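Long-range contacts in ciona betagamma-crystallin (Ciona intestinalis, PDB 2BV2), which serves as a calcium-binding structural component of the neuroectodermal visual system, built as a single betagamma-crystallin domain of paired Greek key motifs: residues I3-V9 with I33-V39; G13-E17 with V27-N31. All coordinates share one frame; numbering follows the deposited sequence.

Interaction 1: residues I3-V9 with I33-V39; sequences IILFEDV and IVSSIIV. With CA (calcium ion), chain C.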
loop_
_atom_site.group_PDB
_atom_site.type_symbol
_atom_site.label_atom_id
_atom_site.label_comp_id
_atom_site.label_asym_id
_atom_site.label_seq_id
_atom_site.Cartn_x
_atom_site.Cartn_y
_atom_site.Cartn_z
ATOM N N ILE A 3 -6.638 -5.134 -1.981
ATOM C CA ILE A 3 -5.794 -4.500 -0.965
ATOM C C ILE A 3 -6.476 -3.206 -0.547
ATOM O O ILE A 3 -7.091 -2.512 -1.372
ATOM C CB ILE A 3 -4.381 -4.237 -1.496
ATOM C CG1 ILE A 3 -3.432 -3.862 -0.356
ATOM C CG2 ILE A 3 -4.393 -3.151 -2.561
ATOM C CD1 ILE A 3 -1.990 -3.723 -0.811
ATOM N N ILE A 4 -6.384 -2.891 0.738
ATOM C CA ILE A 4 -6.927 -1.647 1.285
ATOM C C ILE A 4 -5.795 -0.856 1.950
ATOM O O ILE A 4 -5.148 -1.342 2.891
ATOM C CB ILE A 4 -8.030 -1.916 2.301
ATOM C CG1 ILE A 4 -9.156 -2.744 1.677
ATOM C CG2 ILE A 4 -8.585 -0.614 2.847
ATOM C CD1 ILE A 4 -10.038 -3.427 2.706
ATOM N N LEU A 5 -5.593 0.369 1.461
ATOM C CA LEU A 5 -4.548 1.262 1.937
ATOM C C LEU A 5 -5.178 2.265 2.878
ATOM O O LEU A 5 -6.255 2.772 2.584
ATOM C CB LEU A 5 -3.948 2.023 0.765
ATOM C CG LEU A 5 -3.428 1.217 -0.433
ATOM C CD1 LEU A 5 -2.906 2.149 -1.497
ATOM C CD2 LEU A 5 -2.364 0.180 -0.069
ATOM N N PHE A 6 -4.499 2.561 3.985
ATOM C CA PHE A 6 -5.014 3.463 5.007
ATOM C C PHE A 6 -4.077 4.619 5.253
ATOM O O PHE A 6 -2.873 4.419 5.346
ATOM C CB PHE A 6 -5.203 2.726 6.343
ATOM C CG PHE A 6 -6.314 1.724 6.327
ATOM C CD1 PHE A 6 -7.591 2.064 6.766
ATOM C CD2 PHE A 6 -6.081 0.435 5.907
ATOM C CE1 PHE A 6 -8.627 1.116 6.739
ATOM C CE2 PHE A 6 -7.117 -0.513 5.858
ATOM C CZ PHE A 6 -8.365 -0.185 6.284
ATOM N N GLU A 7 -4.652 5.803 5.466
ATOM C CA GLU A 7 -3.895 7.020 5.735
ATOM C C GLU A 7 -3.145 6.989 7.055
ATOM O O GLU A 7 -1.999 7.472 7.137
ATOM C CB GLU A 7 -4.878 8.197 5.696
ATOM C CG GLU A 7 -4.313 9.561 6.082
ATOM C CD GLU A 7 -5.343 10.430 6.790
ATOM O OE1 GLU A 7 -6.469 9.956 6.984
ATOM O OE2 GLU A 7 -5.029 11.583 7.157
ATOM N N ASP A 8 -3.787 6.429 8.085
ATOM C CA ASP A 8 -3.212 6.360 9.424
ATOM C C ASP A 8 -2.862 4.922 9.832
ATOM O O ASP A 8 -3.404 3.965 9.320
ATOM C CB ASP A 8 -4.191 6.911 10.464
ATOM C CG ASP A 8 -4.596 8.365 10.197
ATOM O OD1 ASP A 8 -3.880 9.079 9.441
ATOM O OD2 ASP A 8 -5.652 8.780 10.741
ATOM N N VAL A 9 -1.977 4.811 10.813
ATOM C CA VAL A 9 -1.674 3.540 11.443
ATOM C C VAL A 9 -2.929 2.906 12.059
ATOM O O VAL A 9 -3.960 3.568 12.309
ATOM C CB VAL A 9 -0.553 3.661 12.523
ATOM C CG1 VAL A 9 0.707 4.196 11.912
ATOM C CG2 VAL A 9 -1.002 4.505 13.697
ATOM N N ILE A 33 1.072 9.010 1.683
ATOM C CA ILE A 33 0.315 9.109 2.926
ATOM C C ILE A 33 0.038 7.805 3.633
ATOM O O ILE A 33 -0.463 7.843 4.741
ATOM C CB ILE A 33 -1.059 9.806 2.727
ATOM C CG1 ILE A 33 -1.993 8.979 1.849
ATOM C CG2 ILE A 33 -0.875 11.203 2.155
ATOM C CD1 ILE A 33 -3.405 9.543 1.833
ATOM N N VAL A 34 0.319 6.658 3.016
ATOM C CA VAL A 34 -0.107 5.383 3.590
ATOM C C VAL A 34 0.711 5.010 4.836
ATOM O O VAL A 34 1.940 5.084 4.843
ATOM C CB VAL A 34 -0.047 4.247 2.559
ATOM C CG1 VAL A 34 -0.197 2.857 3.238
ATOM C CG2 VAL A 34 -1.115 4.434 1.492
ATOM N N SER A 35 -0.007 4.639 5.900
ATOM C CA SER A 35 0.601 4.278 7.159
ATOM C C SER A 35 0.148 2.903 7.700
ATOM O O SER A 35 0.742 2.408 8.636
ATOM C CB SER A 35 0.316 5.386 8.169
ATOM O OG SER A 35 0.899 6.621 7.776
ATOM N N SER A 36 -0.926 2.313 7.153
ATOM C CA SER A 36 -1.243 0.912 7.403
ATOM C C SER A 36 -1.969 0.304 6.201
ATOM O O SER A 36 -2.450 1.032 5.314
ATOM C CB SER A 36 -2.096 0.762 8.661
ATOM O OG SER A 36 -3.344 1.422 8.542
ATOM N N ILE A 37 -2.028 -1.027 6.180
ATOM C CA ILE A 37 -2.518 -1.775 5.018
ATOM C C ILE A 37 -3.215 -3.047 5.460
ATOM O O ILE A 37 -2.760 -3.707 6.380
ATOM C CB ILE A 37 -1.359 -2.164 4.043
ATOM C CG1 ILE A 37 -0.702 -0.924 3.418
ATOM C CG2 ILE A 37 -1.868 -3.104 2.935
ATOM C CD1 ILE A 37 0.487 -1.276 2.523
ATOM N N ILE A 38 -4.324 -3.382 4.795
ATOM C CA ILE A 38 -4.946 -4.679 4.932
ATOM C C ILE A 38 -4.962 -5.333 3.559
ATOM O O ILE A 38 -5.498 -4.767 2.597
ATOM C CB ILE A 38 -6.385 -4.587 5.460
ATOM C CG1 ILE A 38 -6.355 -4.056 6.901
ATOM C CG2 ILE A 38 -7.078 -5.974 5.356
ATOM C CD1 ILE A 38 -7.711 -3.894 7.548
ATOM N N VAL A 39 -4.359 -6.516 3.451
ATOM C CA VAL A 39 -4.509 -7.308 2.229
ATOM C C VAL A 39 -5.616 -8.320 2.483
ATOM O O VAL A 39 -5.453 -9.221 3.298
ATOM C CB VAL A 39 -3.202 -8.015 1.826
ATOM C CG1 VAL A 39 -3.409 -8.884 0.596
ATOM C CG2 VAL A 39 -2.095 -7.011 1.544
HETATM CA CA CA C . -0.042 8.665 6.993
HETATM O O HOH W 1 1.481 9.619 8.478
#

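Interaction 2: residues G13-E17 with V27-N31; sequences GKKLE and VHGFN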
loop_
_atom_site.group_PDB
_atom_site.type_symbol
_atom_site.label_atom_id
_atom_site.label_comp_id
_atom_site.label_asym_id
_atom_site.label_seq_id
_atom_site.Cartn_x
_atom_site.Cartn_y
_atom_site.Cartn_z
ATOM N N GLY A 13 -8.192 6.586 9.598
ATOM C CA GLY A 13 -8.131 7.619 8.582
ATOM C C GLY A 13 -8.744 7.196 7.268
ATOM O O GLY A 13 -9.498 6.220 7.194
ATOM N N LYS A 14 -8.389 7.937 6.220
ATOM C CA LYS A 14 -8.913 7.692 4.873
ATOM C C LYS A 14 -8.429 6.334 4.330
ATOM O O LYS A 14 -7.296 5.897 4.578
ATOM C CB LYS A 14 -8.471 8.814 3.938
ATOM C CG LYS A 14 -9.245 8.936 2.657
ATOM C CD LYS A 14 -8.818 10.214 1.877
ATOM C CE LYS A 14 -9.691 10.483 0.651
ATOM N NZ LYS A 14 -9.226 11.664 -0.154
ATOM N N LYS A 15 -9.299 5.655 3.598
ATOM C CA LYS A 15 -8.912 4.376 3.032
ATOM C C LYS A 15 -9.169 4.328 1.544
ATOM O O LYS A 15 -10.038 5.037 1.034
ATOM C CB LYS A 15 -9.574 3.210 3.756
ATOM C CG LYS A 15 -11.068 3.179 3.726
ATOM C CD LYS A 15 -11.575 2.035 4.593
ATOM C CE LYS A 15 -13.016 1.680 4.290
ATOM N NZ LYS A 15 -13.543 0.660 5.258
ATOM N N LEU A 16 -8.372 3.503 0.865
ATOM C CA LEU A 16 -8.473 3.275 -0.580
ATOM C C LEU A 16 -8.412 1.780 -0.812
ATOM O O LEU A 16 -7.404 1.149 -0.506
ATOM C CB LEU A 16 -7.324 3.953 -1.323
ATOM C CG LEU A 16 -7.310 3.775 -2.842
ATOM C CD1 LEU A 16 -8.511 4.465 -3.441
ATOM C CD2 LEU A 16 -6.049 4.303 -3.460
ATOM N N GLU A 17 -9.504 1.220 -1.342
ATOM C CA GLU A 17 -9.532 -0.196 -1.710
ATOM C C GLU A 17 -9.182 -0.335 -3.185
ATOM O O GLU A 17 -9.753 0.369 -4.023
ATOM C CB GLU A 17 -10.905 -0.808 -1.464
ATOM C CG GLU A 17 -10.950 -2.304 -1.721
ATOM C CD GLU A 17 -12.326 -2.894 -1.552
ATOM O OE1 GLU A 17 -12.948 -2.642 -0.492
ATOM O OE2 GLU A 17 -12.779 -3.611 -2.484
ATOM N N VAL A 27 -3.143 9.567 -8.568
ATOM C CA VAL A 27 -4.403 9.575 -9.323
ATOM C C VAL A 27 -5.601 9.446 -8.383
ATOM O O VAL A 27 -6.695 9.936 -8.690
ATOM C CB VAL A 27 -4.453 8.488 -10.419
ATOM C CG1 VAL A 27 -3.278 8.627 -11.390
ATOM C CG2 VAL A 27 -4.492 7.101 -9.810
ATOM N N HIS A 28 -5.379 8.796 -7.240
ATOM C CA HIS A 28 -6.394 8.646 -6.185
ATOM C C HIS A 28 -6.097 9.441 -4.911
ATOM O O HIS A 28 -6.732 9.215 -3.887
ATOM C CB HIS A 28 -6.546 7.165 -5.856
ATOM C CG HIS A 28 -7.060 6.358 -7.000
ATOM N ND1 HIS A 28 -6.359 5.311 -7.552
ATOM C CD2 HIS A 28 -8.205 6.462 -7.713
ATOM C CE1 HIS A 28 -7.056 4.796 -8.550
ATOM N NE2 HIS A 28 -8.178 5.481 -8.672
ATOM N N GLY A 29 -5.150 10.379 -4.970
ATOM C CA GLY A 29 -4.831 11.229 -3.820
ATOM C C GLY A 29 -4.200 10.480 -2.659
ATOM O O GLY A 29 -4.334 10.898 -1.499
ATOM N N PHE A 30 -3.497 9.392 -2.962
ATOM C CA PHE A 30 -2.954 8.496 -1.941
ATOM C C PHE A 30 -1.430 8.342 -2.029
ATOM O O PHE A 30 -0.849 7.396 -1.504
ATOM C CB PHE A 30 -3.658 7.135 -2.002
ATOM C CG PHE A 30 -4.587 6.903 -0.860
ATOM C CD1 PHE A 30 -5.817 7.529 -0.816
ATOM C CD2 PHE A 30 -4.232 6.051 0.188
ATOM C CE1 PHE A 30 -6.672 7.329 0.243
ATOM C CE2 PHE A 30 -5.080 5.863 1.252
ATOM C CZ PHE A 30 -6.306 6.496 1.274
ATOM N N ASN A 31 -0.786 9.273 -2.701
ATOM C CA ASN A 31 0.664 9.275 -2.761
ATOM C C ASN A 31 1.246 9.803 -1.465
ATOM O O ASN A 31 0.853 10.860 -0.979
ATOM C CB ASN A 31 1.179 10.136 -3.924
ATOM C CG ASN A 31 2.638 9.897 -4.201
ATOM O OD1 ASN A 31 3.035 8.769 -4.502
ATOM N ND2 ASN A 31 3.455 10.943 -4.092
HETATM O O HOH W 2 -6.405 12.327 -0.344
#

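Interaction 1: residues I3-V9 with I33-V39
Glu7 and Ile33 meet through backbone oxygens that both bind calcium: Glu7 O lies 2.3 Å and Ile33 O 2.4 Å from the ion. Ser35 adds its hydroxyl, with OG 2.4 Å from the metal, and a water and Asp75 are further ligands. The close approach of Glu7 O, Ile33 O and Ser35 OG is therefore shared coordination rather than hydrogen bonding. Ser35 OG sits beside its own backbone N (chi1 -63°), which turns it to the ion, and Asp74 hydrogen-bonds the same oxygen.

A classic beta bulge lies directly behind the site. Ser35 and Ser36 both face Phe6, whose carbonyl takes a bond from Ser35 N (2.9 Å to Phe6 O) and a longer, weak one from Ser36 N. Just beyond, Ser36 OG occupies the position between its backbone N and carbonyl carbon (chi1 62°) and donates to Asp8 O at 2.7 Å, in the carbonyl plane; Phe11 N also bonds to this hydroxyl, so it ties down the turn after Phe6.

Farther out, strands 3-6 and 36-39 run antiparallel, their axes at 168°. Ile4 and Ile38 form a reciprocal hydrogen-bonded pair, while Phe6 N reaches Ser36 O. The Phe6 ring presents an in-plane edge to Ser36 O, and its CE2 lies 3.8 Å from Ile38 CG1. On the other sheet face, the Ile3 and Ile37 side chains cross obliquely, Ile3 CG1 lying 3.7 Å from Ile37 CG2, and Leu5 CB meets Val34 CG2 at 3.8 Å. From the second sheet, Trp44 packs on Ile3 and Val39, and Leu59 on Ile37 and Val39.

Two of the four protein ligands are peptide carbonyls, so the site probably relies on backbone course as well as on Ser35 and Asp75, and binding the cation would probably stabilise the bulge and turn.

Interaction 2: residues G13-E17 with V27-N31
Lys14 meets Phe30 twice. Its carbonyl O lies near the ring plane at the edge, 3.5 Å from Phe30 CZ, while its side chain crosses the ring obliquely, Lys14 CG 3.9 Å from Phe30 CE1. With CG anti to the backbone N (chi1 -162°) and the chain extended beyond it, the ammonium group is carried past the ring to a water, which accepts from Lys14 NZ at 2.9 Å and donates to Gly29 O at 2.8 Å. Lys15 contributes backbone alone, its C standing 3.6 Å from Phe30 CZ, at an oblique position.

Leu16 makes the central contact. Its CB stands 3.7 Å from the centroid of the Phe30 ring and 7° off the normal, a CH-pi contact almost exactly over the face. The two side chains slide past each other in opposite directions, and Leu16 CD2 reaches on to His28 CB at 3.8 Å. With an alanine in place of Phe30 the ring is gone, which is likely to leave Leu16 CB without the face it rests on and to open a gap beside the Lys14 chain.

Strand 15-18 is an outermost strand of the four-stranded sheet, and segment 27-31 belongs to the loop that leads from it toward strand 36-41. Phe30, buried, also touches Leu5 of the adjoining strand 2-6, so it packs against both neighbouring strands of the first Greek key.

In the fold
Interaction 2 is nested within the chain loop that interaction 1 closes, and their centres lie about 9 Å apart. They join through neighbouring strands of one sheet: Leu5 N lies 2.8 Å from Leu16 O, and Glu7 N 2.8 Å from Lys14 O, both probable hydrogen bonds between the 3-9 and 13-17 backbones. Glu7 OE1 also bonds Lys14 N, while its carbonyl serves the calcium of interaction 1. Asp32 alone separates segment 27-31 from Ile33, so the chain passes from Phe30, whose side chain is about 8 Å from a bound calcium ion, through a ligand of the second calcium to a ligand of the first. Asn31 OD1 hydrogen-bonds Ser78, another ligand of that second ion.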